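Twitching motility protein PilT (Aquifex aeolicus, PDB 2EYU) probably acts as an ATP-driven motor that retracts type IV pili and so powers bacterial twitching motility. Local coordinates at residues Ala43-Asp47 with Tyr66-Lys71; Phe87-Arg92 with Glu111-Ala116. The protein carries 1 engineered substitution. Residues are numbered along the deposited sequence.

Interaction 1 of 2, residues Ala43-Asp47 with Tyr66-Lys71; sequences ASMID and YVFKHK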
ATOM      1  N   ALA A  43       9.641  -3.616   0.152  1.00 26.48           N
ATOM      2  CA  ALA A  43      10.775  -4.541   0.236  1.00 25.46           C
ATOM      3  C   ALA A  43      11.073  -4.914   1.680  1.00 23.89           C
ATOM      4  O   ALA A  43      11.441  -6.051   2.023  1.00 23.11           O
ATOM      5  CB  ALA A  43      11.934  -3.887  -0.500  1.00 23.18           C
ATOM      6  N   SER A  44      10.925  -3.945   2.584  1.00 25.98           N
ATOM      7  CA  SER A  44      11.128  -4.210   3.998  1.00 15.91           C
ATOM      8  C   SER A  44      10.068  -5.177   4.539  1.00 27.00           C
ATOM      9  O   SER A  44      10.389  -6.022   5.386  1.00 21.75           O
ATOM     10  CB  SER A  44      11.086  -2.929   4.826  1.00 24.14           C
ATOM     11  OG  SER A  44      10.947  -3.298   6.206  1.00 39.75           O
HETATM   12  N   MSE A  45       8.833  -5.038   4.073  1.00 26.92           N
HETATM   13  CA  MSE A  45       7.730  -5.909   4.489  1.00 16.76           C
HETATM   14  C   MSE A  45       7.866  -7.287   3.883  1.00 15.61           C
HETATM   15  O   MSE A  45       7.659  -8.322   4.527  1.00 29.66           O
HETATM   16  CB  MSE A  45       6.364  -5.368   4.070  1.00 23.87           C
HETATM   17  CG  MSE A  45       5.927  -4.051   4.657  1.00 25.80           C
HETATM   18 SE   MSE A  45       4.235  -3.419   3.978  1.00 41.89          SE
HETATM   19  CE  MSE A  45       3.292  -4.931   4.739  1.00 26.46           C
ATOM     20  N   ILE A  46       8.222  -7.413   2.607  1.00 19.17           N
ATOM     21  CA  ILE A  46       8.451  -8.753   2.075  1.00 19.23           C
ATOM     22  C   ILE A  46       9.652  -9.413   2.725  1.00 27.15           C
ATOM     23  O   ILE A  46       9.704 -10.607   3.030  1.00 13.81           O
ATOM     24  CB  ILE A  46       8.643  -8.667   0.547  1.00 22.42           C
ATOM     25  CG1 ILE A  46       7.367  -8.293  -0.220  1.00 26.17           C
ATOM     26  CG2 ILE A  46       9.251  -9.946  -0.006  1.00 27.69           C
ATOM     27  CD1 ILE A  46       7.691  -8.050  -1.688  1.00 29.74           C
ATOM     28  N   ASP A  47      10.716  -8.635   2.968  1.00 23.91           N
ATOM     29  CA  ASP A  47      11.893  -9.253   3.570  1.00 27.74           C
ATOM     30  C   ASP A  47      11.629  -9.745   4.997  1.00 25.85           C
ATOM     31  O   ASP A  47      12.343 -10.655   5.406  1.00 24.82           O
ATOM     32  CB  ASP A  47      13.100  -8.309   3.601  1.00 40.63           C
ATOM     33  CG  ASP A  47      14.378  -9.081   3.897  1.00 43.77           C
ATOM     34  OD1 ASP A  47      15.033  -8.761   4.910  1.00 38.97           O
ATOM     35  OD2 ASP A  47      14.708 -10.007   3.128  1.00 53.27           O
ATOM     36  N   TYR A  66      15.398  -3.960  -5.262  1.00 23.78           N
ATOM     37  CA  TYR A  66      16.197  -4.473  -4.126  1.00 26.22           C
ATOM     38  C   TYR A  66      16.290  -5.975  -4.313  1.00 32.28           C
ATOM     39  O   TYR A  66      15.306  -6.596  -4.745  1.00 25.56           O
ATOM     40  CB  TYR A  66      15.550  -4.001  -2.865  1.00 34.75           C
ATOM     41  CG  TYR A  66      15.785  -4.363  -1.447  1.00 54.18           C
ATOM     42  CD1 TYR A  66      15.788  -3.337  -0.492  1.00 58.77           C
ATOM     43  CD2 TYR A  66      15.983  -5.656  -0.979  1.00 61.41           C
ATOM     44  CE1 TYR A  66      15.992  -3.593   0.848  1.00 60.68           C
ATOM     45  CE2 TYR A  66      16.189  -5.926   0.367  1.00 55.29           C
ATOM     46  CZ  TYR A  66      16.194  -4.886   1.274  1.00 62.46           C
ATOM     47  OH  TYR A  66      16.393  -5.121   2.616  1.00 54.03           O
ATOM     48  N   VAL A  67      17.454  -6.557  -4.032  1.00 38.96           N
ATOM     49  CA  VAL A  67      17.547  -8.007  -4.213  1.00 35.97           C
ATOM     50  C   VAL A  67      17.414  -8.715  -2.875  1.00 34.48           C
ATOM     51  O   VAL A  67      18.001  -8.372  -1.850  1.00 29.45           O
ATOM     52  CB  VAL A  67      18.842  -8.461  -4.906  1.00 29.37           C
ATOM     53  CG1 VAL A  67      19.256  -7.451  -5.959  1.00 47.31           C
ATOM     54  CG2 VAL A  67      19.930  -8.681  -3.866  1.00 60.13           C
ATOM     55  N   PHE A  68      16.591  -9.765  -2.897  1.00 27.77           N
ATOM     56  CA  PHE A  68      16.314 -10.404  -1.605  1.00 30.55           C
ATOM     57  C   PHE A  68      17.289 -11.556  -1.352  1.00 35.07           C
ATOM     58  O   PHE A  68      17.491 -12.332  -2.285  1.00 32.35           O
ATOM     59  CB  PHE A  68      14.871 -10.900  -1.577  1.00 33.78           C
ATOM     60  CG  PHE A  68      13.866  -9.786  -1.313  1.00 34.87           C
ATOM     61  CD1 PHE A  68      12.917  -9.444  -2.253  1.00 40.16           C
ATOM     62  CD2 PHE A  68      13.902  -9.097  -0.115  1.00 43.63           C
ATOM     63  CE1 PHE A  68      12.017  -8.425  -1.998  1.00 44.58           C
ATOM     64  CE2 PHE A  68      13.008  -8.085   0.152  1.00 45.69           C
ATOM     65  CZ  PHE A  68      12.059  -7.751  -0.793  1.00 40.58           C
ATOM     66  N   LYS A  69      17.809 -11.576  -0.140  1.00 44.52           N
ATOM     67  CA  LYS A  69      18.654 -12.575   0.492  1.00 49.86           C
ATOM     68  C   LYS A  69      17.917 -13.907   0.536  1.00 52.42           C
ATOM     69  O   LYS A  69      16.680 -13.924   0.617  1.00 50.29           O
ATOM     70  CB  LYS A  69      19.016 -12.150   1.916  1.00 48.34           C
ATOM     71  CG  LYS A  69      20.413 -11.640   2.187  1.00 47.75           C
ATOM     72  CD  LYS A  69      21.084 -12.375   3.343  1.00 49.61           C
ATOM     73  CE  LYS A  69      22.089 -11.492   4.067  1.00 54.01           C
ATOM     74  NZ  LYS A  69      23.339 -12.223   4.429  1.00 48.20           N
ATOM     75  N   HIS A  70      18.601 -15.053   0.499  1.00 51.04           N
ATOM     76  CA  HIS A  70      17.791 -16.266   0.652  1.00 54.26           C
ATOM     77  C   HIS A  70      17.849 -16.751   2.108  1.00 44.38           C
ATOM     78  O   HIS A  70      18.814 -17.391   2.510  1.00 51.08           O
ATOM     79  CB  HIS A  70      18.207 -17.390  -0.292  1.00 61.53           C
ATOM     80  CG  HIS A  70      17.510 -18.679   0.046  1.00 58.15           C
ATOM     81  ND1 HIS A  70      18.175 -19.873   0.180  1.00 57.71           N
ATOM     82  CD2 HIS A  70      16.204 -18.951   0.285  1.00 63.15           C
ATOM     83  CE1 HIS A  70      17.310 -20.827   0.483  1.00 65.94           C
ATOM     84  NE2 HIS A  70      16.096 -20.294   0.553  1.00 65.30           N
ATOM     85  N   LYS A  71      16.789 -16.425   2.817  1.00 36.52           N
ATOM     86  CA  LYS A  71      16.521 -16.633   4.227  1.00 29.50           C
ATOM     87  C   LYS A  71      15.589 -17.815   4.446  1.00 32.10           C
ATOM     88  O   LYS A  71      15.925 -18.922   4.017  1.00 37.20           O
ATOM     89  CB  LYS A  71      15.928 -15.335   4.805  1.00 26.15           C
ATOM     90  CG  LYS A  71      16.965 -14.211   4.843  1.00 33.57           C
ATOM     91  CD  LYS A  71      16.380 -12.896   5.306  1.00 39.23           C
ATOM     92  CE  LYS A  71      17.385 -11.953   5.934  1.00 44.25           C
ATOM     93  NZ  LYS A  71      17.985 -12.475   7.196  1.00 38.12           N
TER

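Interaction 2 of 2, residues Phe87-Arg92 with Glu111-Ala116; sequences FADALR and ETVETA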
ATOM      1  N   PHE A  87       3.450  -7.094 -17.434  1.00 30.49           N
ATOM      2  CA  PHE A  87       3.101  -7.462 -16.062  1.00 29.26           C
ATOM      3  C   PHE A  87       1.962  -8.477 -16.087  1.00 35.27           C
ATOM      4  O   PHE A  87       1.930  -9.441 -15.326  1.00 45.21           O
ATOM      5  CB  PHE A  87       2.707  -6.250 -15.229  1.00 34.10           C
ATOM      6  CG  PHE A  87       3.834  -5.578 -14.465  1.00 31.72           C
ATOM      7  CD1 PHE A  87       4.689  -4.711 -15.127  1.00 41.70           C
ATOM      8  CD2 PHE A  87       4.026  -5.805 -13.113  1.00 28.53           C
ATOM      9  CE1 PHE A  87       5.720  -4.083 -14.452  1.00 48.57           C
ATOM     10  CE2 PHE A  87       5.061  -5.187 -12.435  1.00 45.24           C
ATOM     11  CZ  PHE A  87       5.914  -4.323 -13.104  1.00 47.99           C
ATOM     12  N   ALA A  88       1.015  -8.236 -16.996  1.00 39.94           N
ATOM     13  CA  ALA A  88      -0.137  -9.120 -17.114  1.00 37.49           C
ATOM     14  C   ALA A  88       0.302 -10.562 -17.363  1.00 44.13           C
ATOM     15  O   ALA A  88      -0.038 -11.476 -16.603  1.00 39.04           O
ATOM     16  CB  ALA A  88      -1.064  -8.645 -18.225  1.00 47.51           C
ATOM     17  N   ASP A  89       1.049 -10.734 -18.447  1.00 55.24           N
ATOM     18  CA  ASP A  89       1.614 -12.016 -18.837  1.00 55.00           C
ATOM     19  C   ASP A  89       2.211 -12.764 -17.645  1.00 39.98           C
ATOM     20  O   ASP A  89       1.690 -13.802 -17.250  1.00 59.87           O
ATOM     21  CB  ASP A  89       2.710 -11.831 -19.892  1.00 63.15           C
ATOM     22  CG  ASP A  89       2.769 -13.031 -20.826  1.00 71.71           C
ATOM     23  OD1 ASP A  89       3.846 -13.656 -20.925  1.00 94.14           O
ATOM     24  OD2 ASP A  89       1.737 -13.337 -21.446  1.00 93.01           O
ATOM     25  N   ALA A  90       3.271 -12.189 -17.105  1.00 43.92           N
ATOM     26  CA  ALA A  90       3.988 -12.678 -15.946  1.00 37.43           C
ATOM     27  C   ALA A  90       3.088 -12.870 -14.741  1.00 35.72           C
ATOM     28  O   ALA A  90       3.267 -13.720 -13.865  1.00 35.33           O
ATOM     29  CB  ALA A  90       5.078 -11.683 -15.561  1.00 30.79           C
ATOM     30  N   LEU A  91       2.057 -12.020 -14.648  1.00 31.23           N
ATOM     31  CA  LEU A  91       1.266 -12.207 -13.415  1.00 25.56           C
ATOM     32  C   LEU A  91       0.503 -13.518 -13.514  1.00 34.08           C
ATOM     33  O   LEU A  91       0.526 -14.368 -12.620  1.00 34.36           O
ATOM     34  CB  LEU A  91       0.377 -11.000 -13.222  1.00 26.66           C
ATOM     35  CG  LEU A  91       0.285 -10.378 -11.832  1.00 33.30           C
ATOM     36  CD1 LEU A  91      -0.811  -9.319 -11.830  1.00 40.93           C
ATOM     37  CD2 LEU A  91       0.026 -11.437 -10.775  1.00 30.06           C
ATOM     38  N   ARG A  92      -0.186 -13.712 -14.641  1.00 38.79           N
ATOM     39  CA  ARG A  92      -0.965 -14.944 -14.776  1.00 36.91           C
ATOM     40  C   ARG A  92      -0.093 -16.192 -14.732  1.00 32.47           C
ATOM     41  O   ARG A  92      -0.578 -17.277 -14.395  1.00 38.69           O
ATOM     42  CB  ARG A  92      -1.811 -14.906 -16.053  1.00 29.41           C
ATOM     43  CG  ARG A  92      -3.303 -15.054 -15.760  1.00 24.37           C
ATOM     44  CD  ARG A  92      -4.135 -14.782 -17.010  1.00 34.32           C
ATOM     45  NE  ARG A  92      -4.064 -15.905 -17.941  1.00 38.60           N
ATOM     46  CZ  ARG A  92      -4.894 -16.149 -18.945  1.00 50.81           C
ATOM     47  NH1 ARG A  92      -5.915 -15.342 -19.203  1.00 73.11           N
ATOM     48  NH2 ARG A  92      -4.724 -17.217 -19.725  1.00 65.08           N
ATOM     49  N   GLU A 111      -5.793  -5.133 -17.388  1.00 42.98           N
ATOM     50  CA  GLU A 111      -5.513  -6.566 -17.326  1.00 45.58           C
ATOM     51  C   GLU A 111      -4.742  -6.941 -16.067  1.00 29.30           C
ATOM     52  O   GLU A 111      -5.033  -7.983 -15.470  1.00 36.46           O
ATOM     53  CB  GLU A 111      -4.753  -7.016 -18.582  1.00 54.26           C
ATOM     54  CG  GLU A 111      -5.358  -6.465 -19.869  1.00 61.58           C
ATOM     55  CD  GLU A 111      -4.320  -5.989 -20.867  1.00 68.16           C
ATOM     56  OE1 GLU A 111      -3.694  -6.846 -21.530  1.00 68.83           O
ATOM     57  OE2 GLU A 111      -4.121  -4.757 -20.989  1.00 71.20           O
ATOM     58  N   THR A 112      -3.767  -6.134 -15.673  1.00 33.30           N
ATOM     59  CA  THR A 112      -2.918  -6.417 -14.529  1.00 31.46           C
ATOM     60  C   THR A 112      -3.750  -6.373 -13.253  1.00 23.25           C
ATOM     61  O   THR A 112      -3.724  -7.248 -12.401  1.00 41.50           O
ATOM     62  CB  THR A 112      -1.804  -5.375 -14.313  1.00 27.44           C
ATOM     63  OG1 THR A 112      -0.916  -5.372 -15.428  1.00 40.85           O
ATOM     64  CG2 THR A 112      -0.995  -5.746 -13.067  1.00 22.99           C
ATOM     65  N   VAL A 113      -4.487  -5.268 -13.178  1.00 24.87           N
ATOM     66  CA  VAL A 113      -5.365  -5.030 -12.043  1.00 22.53           C
ATOM     67  C   VAL A 113      -6.390  -6.145 -11.855  1.00 25.16           C
ATOM     68  O   VAL A 113      -6.651  -6.619 -10.746  1.00 40.19           O
ATOM     69  CB  VAL A 113      -6.137  -3.717 -12.254  1.00 22.35           C
ATOM     70  CG1 VAL A 113      -7.104  -3.545 -11.091  1.00 23.32           C
ATOM     71  CG2 VAL A 113      -5.214  -2.520 -12.342  1.00 38.41           C
ATOM     72  N   GLU A 114      -7.014  -6.556 -12.959  1.00 20.66           N
ATOM     73  CA  GLU A 114      -8.005  -7.633 -12.889  1.00 28.09           C
ATOM     74  C   GLU A 114      -7.320  -8.918 -12.462  1.00 24.11           C
ATOM     75  O   GLU A 114      -7.798  -9.728 -11.663  1.00 28.91           O
ATOM     76  CB  GLU A 114      -8.731  -7.835 -14.218  1.00 40.07           C
ATOM     77  CG  GLU A 114     -10.205  -8.153 -14.080  1.00 49.40           C
ATOM     78  CD  GLU A 114     -10.521  -9.304 -13.151  1.00 64.01           C
ATOM     79  OE1 GLU A 114     -10.567  -9.109 -11.915  1.00 60.82           O
ATOM     80  OE2 GLU A 114     -10.745 -10.426 -13.654  1.00 98.39           O
ATOM     81  N   THR A 115      -6.112  -9.155 -12.977  1.00 27.38           N
ATOM     82  CA  THR A 115      -5.496 -10.403 -12.515  1.00 29.91           C
ATOM     83  C   THR A 115      -5.123 -10.278 -11.045  1.00 27.89           C
ATOM     84  O   THR A 115      -5.265 -11.243 -10.293  1.00 40.11           O
ATOM     85  CB  THR A 115      -4.265 -10.806 -13.341  1.00 36.22           C
ATOM     86  OG1 THR A 115      -4.592 -10.834 -14.735  1.00 28.55           O
ATOM     87  CG2 THR A 115      -3.843 -12.219 -12.969  1.00 48.74           C
ATOM     88  N   ALA A 116      -4.648  -9.106 -10.616  1.00 23.82           N
ATOM     89  CA  ALA A 116      -4.294  -8.955  -9.221  1.00 20.01           C
ATOM     90  C   ALA A 116      -5.470  -9.275  -8.289  1.00 14.22           C
ATOM     91  O   ALA A 116      -5.247  -9.895  -7.255  1.00 18.10           O
ATOM     92  CB  ALA A 116      -3.862  -7.536  -8.888  1.00 32.59           C
TER

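Interaction 1 of 2, residues Ala43-Asp47 with Tyr66-Lys71
F68 gives up more surface than any other residue here, 89 Å², and its ring is laid against one side of the helical turn A43-D47. Two different parts of the ring are used. Over one face sits I46, whose CG2 is 4.0 Å from the centroid of the F68 ring and 28° off the ring normal, which fits a CH-pi contact. At the edge, near the ring plane, A43 O approaches F68 CE2 to 3.2 Å; the same carbonyl already accepts the helical hydrogen bond from D47 N (2.8 Å between D47 N and A43 O). A43 offers its methyl group as well: A43 CB is 3.9 Å from F68 CZ and makes a CH-pi contact over one face of the Y66 ring, 4.1 Å from its centroid and 21° off the normal.

Helix 38-52, which carries A43, begins within the presumed Walker A motif of this P-loop NTPase fold and leads into strand 56-61; the Y66-K71 loop then runs on to strand 74-79, where F68 also touches V75 and Q77. D47, with 77 Å² covered, meets F68 through its CB, 3.5 Å from F68 CE2. D47 OD2 comes within 4.0 Å of the aliphatic K71 CD, but the nearer carboxylate oxygen to the amino group, D47 OD1, is still 5.3 Å from K71 NZ, too far for a salt bridge.

Interaction 2 of 2, residues Phe87-Arg92 with Glu111-Ala116
The two helical segments run nearly parallel, with an angle of 20° between their N-to-C directions and 8.8 Å between their axes at closest approach. E111 begins the contact, its CB 4.0 Å from A88 CB. One residue on, T112 makes the tightest backbone approach, with its CA 4.7 Å from A88 CA, which the small A88 side chain permits. T112 OG1 is 3.7 Å from F87 CB, while T112 CG2 and T112 O lie 3.8 Å and 3.6 Å from L91 CD1. A turn later T115 CB is 4.1 Å from L91 CD1, and T115 CG2 packs on the aliphatic part of R92, 4.0 Å from R92 CG. The T115 hydroxyl is used within its own helix, T115 OG1 donating to E111 O at 3.0 Å. A116 closes the series: its backbone N, 4.0 Å from L91 CD1, is bonded to T112 O (2.7 Å). No hydrogen bond joins the segments, so the seam is van der Waals packing. Helix 110-121 connects the adjacent parallel strands 101-104 and 125-130, a beta-alpha-beta unit. Helix 87-97 lies beside it against the same sheet, L91 resting on I102, V104 and I60, and T112 on V104.

Interactions 1 and 2 follow one another along the chain, 43-71 before 87-116, and do not touch: their centres are 22 Å apart and their nearest atoms about 11 Å. Each centre lies about 17 Å from the centre of the chain. What joins them is the parallel part of the central sheet. Helix 38-52 crosses from strand 26-31 to 56-61, whereas helices 87-97 and 110-121 belong to crossovers running back the other way through the strand order; with the usual right-handed connections, this puts the two contacts on opposite faces. Interaction 1 is the one near the presumed nucleotide site: the A43 side chain lies close to the residues of the presumed Walker A motif without touching them.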